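Local coordinates for protein lantibiotic dehydratase (Microbispora corallina, PDB 5EHK) that probably dehydrates serine and threonine residues of the NAI-107 precursor peptide in a tRNA-dependent reaction, as a lantibiotic dehydratase, at residues A[287-292]-A[595-600]; A[505-510]-A[518-523]. One frame throughout, in Å; residues are numbered along the deposited sequence.

Contact 1: A[287-292]-A[595-600]; sequences PPLDGD and VGLPDS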
loop_
_atom_site.group_PDB
_atom_site.type_symbol
_atom_site.label_atom_id
_atom_site.label_comp_id
_atom_site.label_asym_id
_atom_site.label_seq_id
_atom_site.Cartn_x
_atom_site.Cartn_y
_atom_site.Cartn_z
ATOM N N PRO A 287 -14.881 9.920 -39.773
ATOM C CA PRO A 287 -16.235 9.925 -39.213
ATOM C C PRO A 287 -16.222 10.534 -37.822
ATOM O O PRO A 287 -15.429 10.082 -36.997
ATOM C CB PRO A 287 -16.592 8.438 -39.142
ATOM C CG PRO A 287 -15.635 7.740 -40.072
ATOM C CD PRO A 287 -14.377 8.553 -39.994
ATOM N N PRO A 288 -17.052 11.563 -37.577
ATOM C CA PRO A 288 -17.117 12.293 -36.299
ATOM C C PRO A 288 -17.575 11.444 -35.111
ATOM O O PRO A 288 -17.377 11.858 -33.968
ATOM C CB PRO A 288 -18.162 13.389 -36.566
ATOM C CG PRO A 288 -18.956 12.883 -37.736
ATOM C CD PRO A 288 -17.996 12.104 -38.566
ATOM N N LEU A 289 -18.158 10.281 -35.380
ATOM C CA LEU A 289 -18.820 9.483 -34.357
ATOM C C LEU A 289 -19.883 10.296 -33.612
ATOM O O LEU A 289 -19.897 10.359 -32.375
ATOM C CB LEU A 289 -17.824 8.863 -33.371
ATOM C CG LEU A 289 -16.641 8.126 -33.979
ATOM C CD1 LEU A 289 -15.882 7.401 -32.897
ATOM C CD2 LEU A 289 -17.092 7.167 -35.052
ATOM N N ASP A 290 -20.787 10.904 -34.365
ATOM C CA ASP A 290 -21.853 11.678 -33.748
ATOM C C ASP A 290 -23.211 10.988 -33.823
ATOM O O ASP A 290 -24.212 11.541 -33.386
ATOM C CB ASP A 290 -21.952 13.055 -34.386
ATOM C CG ASP A 290 -22.052 12.989 -35.891
ATOM O OD1 ASP A 290 -22.214 11.881 -36.467
ATOM O OD2 ASP A 290 -21.962 14.068 -36.505
ATOM N N GLY A 291 -23.250 9.781 -34.367
ATOM C CA GLY A 291 -24.505 9.052 -34.451
ATOM C C GLY A 291 -24.948 8.669 -35.854
ATOM O O GLY A 291 -25.701 7.717 -36.015
ATOM N N ASP A 292 -24.471 9.393 -36.861
ATOM C CA ASP A 292 -24.737 9.057 -38.260
ATOM C C ASP A 292 -24.023 7.780 -38.678
ATOM O O ASP A 292 -23.136 7.306 -37.983
ATOM C CB ASP A 292 -24.328 10.218 -39.184
ATOM C CG ASP A 292 -24.818 10.040 -40.643
ATOM O OD1 ASP A 292 -25.823 9.304 -40.864
ATOM O OD2 ASP A 292 -24.211 10.669 -41.557
ATOM N N VAL A 595 -12.628 14.880 -28.820
ATOM C CA VAL A 595 -11.252 14.564 -28.456
ATOM C C VAL A 595 -10.658 13.546 -29.410
ATOM O O VAL A 595 -11.005 12.368 -29.360
ATOM C CB VAL A 595 -11.174 13.981 -27.063
ATOM C CG1 VAL A 595 -9.736 13.813 -26.668
ATOM C CG2 VAL A 595 -11.912 14.866 -26.093
ATOM N N GLY A 596 -9.793 13.992 -30.311
ATOM C CA GLY A 596 -9.176 13.078 -31.261
ATOM C C GLY A 596 -10.056 12.763 -32.460
ATOM O O GLY A 596 -9.778 11.811 -33.185
ATOM N N LEU A 597 -11.117 13.557 -32.646
ATOM C CA LEU A 597 -12.083 13.434 -33.737
ATOM C C LEU A 597 -12.423 14.835 -34.223
ATOM O O LEU A 597 -12.261 15.779 -33.470
ATOM C CB LEU A 597 -13.378 12.782 -33.253
ATOM C CG LEU A 597 -13.332 11.358 -32.747
ATOM C CD1 LEU A 597 -14.620 11.071 -32.033
ATOM C CD2 LEU A 597 -13.135 10.432 -33.916
ATOM N N PRO A 598 -12.898 14.982 -35.477
ATOM C CA PRO A 598 -13.266 16.312 -35.986
ATOM C C PRO A 598 -14.507 16.820 -35.304
ATOM O O PRO A 598 -15.193 16.020 -34.684
ATOM C CB PRO A 598 -13.603 16.044 -37.448
ATOM C CG PRO A 598 -14.056 14.622 -37.450
ATOM C CD PRO A 598 -13.180 13.928 -36.468
ATOM N N ASP A 599 -14.811 18.104 -35.416
ATOM C CA ASP A 599 -16.046 18.586 -34.828
ATOM C C ASP A 599 -17.188 17.899 -35.560
ATOM O O ASP A 599 -17.019 17.438 -36.684
ATOM C CB ASP A 599 -16.181 20.103 -34.987
ATOM C CG ASP A 599 -15.209 20.866 -34.134
ATOM O OD1 ASP A 599 -14.393 20.206 -33.458
ATOM O OD2 ASP A 599 -15.242 22.125 -34.170
ATOM N N SER A 600 -18.351 17.843 -34.926
ATOM C CA SER A 600 -19.548 17.352 -35.585
ATOM C C SER A 600 -20.457 18.510 -36.014
ATOM O O SER A 600 -20.630 19.497 -35.269
ATOM C CB SER A 600 -20.298 16.404 -34.635
ATOM O OG SER A 600 -21.632 16.133 -35.051
#
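Neither backbone is regular here: measured from CA 287 to 290 and from CA 597 to 600, the two touching runs diverge by 56°, and they come nearest at the prolines, where the CA atoms of Pro288 and Pro598 lie 5.6 Å apart. Around that point the side chains that meet are apolar, though the Leu597 methyls also lie against carbonyl oxygens. The CG corner of the Pro598 ring sits 4.0 Å from Pro288 CA, with Pro288 CB next to it, corner to ring side and not a stack. Leu597, with CG anti to its carbonyl carbon, spreads its two methyls over the first segment. CD1 lies 3.5 Å from Pro288 O and 4.0 Å from Leu289 CD1, while CD2 lies beside Pro287 O. The two leucine side chains cross at about a right angle, touching methyl to methyl. The contact joins the loop between strand 281-283 and helix 294-306 to the connection between strands 591-595 and 604-605 of a seven-stranded mixed sheet, within the sequence matched by the lantibiotic dehydratase N-terminal family. Arg592 of that sheet reaches across, hydrogen-bonding Pro288 O through NH2, with a weak bond to Pro598 O as well. At the other end the contact turns polar. Ser600 OG, anti to its backbone N (chi1 165°), donates to the anti lone pair of Asp290 OD2 at 2.5 Å; the same hydroxyl is also bonded to Arg602 N, which would help to fix its rotation. Asp290 holds CG between backbone N and carbonyl carbon (chi1 52°), directing OD2 at the serine, while OD1 receives a weak Asx-turn bond of 3.4 Å from Asp292 N. A long, weak ion pair from Arg602 NE to Asp290 OD2 may favour the ionised carboxylate.

Contact 2: A[505-510]-A[518-523]; sequences VHVVAP and GTFRVV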
loop_
_atom_site.group_PDB
_atom_site.type_symbol
_atom_site.label_atom_id
_atom_site.label_comp_id
_atom_site.label_asym_id
_atom_site.label_seq_id
_atom_site.Cartn_x
_atom_site.Cartn_y
_atom_site.Cartn_z
ATOM N N VAL A 505 -32.306 -5.412 -16.550
ATOM C CA VAL A 505 -32.933 -6.455 -15.734
ATOM C C VAL A 505 -33.692 -7.499 -16.530
ATOM O O VAL A 505 -34.039 -7.285 -17.691
ATOM C CB VAL A 505 -33.877 -5.890 -14.643
ATOM C CG1 VAL A 505 -33.110 -5.075 -13.588
ATOM C CG2 VAL A 505 -35.004 -5.099 -15.272
ATOM N N HIS A 506 -33.909 -8.641 -15.886
ATOM C CA HIS A 506 -34.863 -9.632 -16.341
ATOM C C HIS A 506 -36.129 -9.403 -15.523
ATOM O O HIS A 506 -36.069 -9.229 -14.293
ATOM C CB HIS A 506 -34.368 -11.039 -16.014
ATOM C CG HIS A 506 -33.141 -11.457 -16.766
ATOM N ND1 HIS A 506 -33.029 -11.355 -18.135
ATOM C CD2 HIS A 506 -31.985 -12.021 -16.333
ATOM C CE1 HIS A 506 -31.852 -11.822 -18.513
ATOM N NE2 HIS A 506 -31.198 -12.232 -17.440
ATOM N N VAL A 507 -37.275 -9.397 -16.201
ATOM C CA VAL A 507 -38.562 -9.443 -15.514
ATOM C C VAL A 507 -39.193 -10.784 -15.805
ATOM O O VAL A 507 -39.328 -11.159 -16.969
ATOM C CB VAL A 507 -39.508 -8.335 -15.963
ATOM C CG1 VAL A 507 -40.808 -8.448 -15.198
ATOM C CG2 VAL A 507 -38.883 -6.978 -15.730
ATOM N N VAL A 508 -39.546 -11.524 -14.760
ATOM C CA VAL A 508 -40.142 -12.854 -14.942
ATOM C C VAL A 508 -41.431 -13.089 -14.139
ATOM O O VAL A 508 -41.631 -12.526 -13.060
ATOM C CB VAL A 508 -39.152 -13.984 -14.657
ATOM C CG1 VAL A 508 -38.154 -14.098 -15.779
ATOM C CG2 VAL A 508 -38.487 -13.758 -13.312
ATOM N N ALA A 509 -42.301 -13.925 -14.698
ATOM C CA ALA A 509 -43.624 -14.193 -14.129
ATOM C C ALA A 509 -44.136 -15.477 -14.750
ATOM O O ALA A 509 -43.627 -15.899 -15.777
ATOM C CB ALA A 509 -44.578 -13.030 -14.426
ATOM N N PRO A 510 -45.136 -16.115 -14.128
ATOM C CA PRO A 510 -45.766 -17.311 -14.721
ATOM C C PRO A 510 -46.564 -17.022 -16.013
ATOM O O PRO A 510 -46.609 -17.847 -16.945
ATOM C CB PRO A 510 -46.689 -17.806 -13.611
ATOM C CG PRO A 510 -46.174 -17.164 -12.352
ATOM C CD PRO A 510 -45.618 -15.851 -12.761
ATOM N N GLY A 518 -48.970 -8.676 -10.017
ATOM C CA GLY A 518 -47.877 -8.492 -9.079
ATOM C C GLY A 518 -47.125 -9.745 -8.692
ATOM O O GLY A 518 -46.253 -9.724 -7.813
ATOM N N THR A 519 -47.453 -10.847 -9.353
ATOM C CA THR A 519 -46.693 -12.075 -9.159
ATOM C C THR A 519 -45.614 -12.141 -10.236
ATOM O O THR A 519 -45.820 -12.641 -11.351
ATOM C CB THR A 519 -47.606 -13.328 -9.106
ATOM O OG1 THR A 519 -48.226 -13.386 -7.811
ATOM C CG2 THR A 519 -46.802 -14.622 -9.316
ATOM N N PHE A 520 -44.470 -11.558 -9.885
ATOM C CA PHE A 520 -43.320 -11.481 -10.775
ATOM C C PHE A 520 -42.055 -11.270 -9.961
ATOM O O PHE A 520 -42.097 -10.955 -8.764
ATOM C CB PHE A 520 -43.465 -10.342 -11.786
ATOM C CG PHE A 520 -43.372 -8.982 -11.174
ATOM C CD1 PHE A 520 -42.164 -8.307 -11.133
ATOM C CD2 PHE A 520 -44.483 -8.379 -10.622
ATOM C CE1 PHE A 520 -42.077 -7.071 -10.554
ATOM C CE2 PHE A 520 -44.398 -7.133 -10.050
ATOM C CZ PHE A 520 -43.194 -6.480 -10.013
ATOM N N ARG A 521 -40.926 -11.450 -10.627
ATOM C CA ARG A 521 -39.642 -11.155 -10.034
ATOM C C ARG A 521 -38.892 -10.215 -10.967
ATOM O O ARG A 521 -38.959 -10.375 -12.183
ATOM C CB ARG A 521 -38.853 -12.451 -9.819
ATOM C CG ARG A 521 -38.651 -12.827 -8.352
ATOM C CD ARG A 521 -39.966 -12.928 -7.639
ATOM N NE ARG A 521 -39.880 -13.661 -6.381
ATOM C CZ ARG A 521 -40.906 -13.823 -5.549
ATOM N NH1 ARG A 521 -42.084 -13.310 -5.857
ATOM N NH2 ARG A 521 -40.763 -14.509 -4.424
ATOM N N VAL A 522 -38.211 -9.216 -10.412
ATOM C CA VAL A 522 -37.217 -8.467 -11.201
ATOM C C VAL A 522 -35.799 -8.931 -10.844
ATOM O O VAL A 522 -35.393 -8.876 -9.675
ATOM C CB VAL A 522 -37.278 -6.962 -10.951
ATOM C CG1 VAL A 522 -36.230 -6.249 -11.822
ATOM C CG2 VAL A 522 -38.654 -6.441 -11.239
ATOM N N VAL A 523 -35.053 -9.400 -11.832
ATOM C CA VAL A 523 -33.714 -9.906 -11.559
ATOM C C VAL A 523 -32.657 -8.977 -12.192
ATOM O O VAL A 523 -32.634 -8.804 -13.418
ATOM C CB VAL A 523 -33.566 -11.346 -12.072
ATOM C CG1 VAL A 523 -32.139 -11.871 -11.864
ATOM C CG2 VAL A 523 -34.562 -12.233 -11.372
#
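Strands 505-508 and 521-523 run antiparallel, with axes at 161°, and four backbone bonds fix their register. Each of the hydrogen-bonded pairs His506–Val523 and Val508–Arg521 has two reciprocal N-H to O bonds; the one from Val523 N to His506 O is 2.7 Å long with an angle of 173° at the hydrogen. Between them Val507 and Val522 form a non-hydrogen-bonded pair. On the face of Val522, its CG1 methyl is the bump and Val505 the hollow: the methyl lies 3.7 Å from Val505 CB and 3.8 Å from Val505 CG1, with CG2 equally near. The other Val522 methyl, CG2, meets the Phe520 ring at its edge, in plane. The end of that ring leads away from the partner strand (chi1 69°) and packs against Val381 and Val382 of helix 380-395, but Phe520 CD1 still meets Val507 CG1 at 4.3 Å. On the opposite face, His506 CB faces Val523 CB at 4.0 Å, the histidine ND1 being hydrogen-bonded to Ala784 O, and Val508 CG2 sits 3.7 Å from Arg521 CB where the two side chains cross at about a right angle; the arginine chain then bends at chi2 and leads off. Past the strand ends, Thr519 CG2 rests against the Pro510 ring, 3.8 Å from CD, and Ala509 CB lies 3.9 Å from Phe520 CB. The arrangement is that of two sequence-adjacent antiparallel strands joined by a short helix, 512-516, whose C-terminal end is closed by a Schellman motif at Gly518.

In the fold
Following the chain from the N terminus, residues 287-292 come first and wait for 595-600, so contact 1 closes a long loop of 302 intervening residues. Contact 2 lies wholly within that span: 505-510 meets 518-523 after just seven residues, five of them helical. The contacts therefore nest without crossing. In space they are separate, with centres about 40 Å apart and nearest atoms about 24 Å apart. Contact 1 binds the approach to helix 294-306 to the edge region of the sheet containing strand 591-595, whereas contact 2 pairs neighbouring strands that are flanked by strands 785-792 and 685-693. All four segments lie in the sequence matched by the lantibiotic dehydratase N-terminal family.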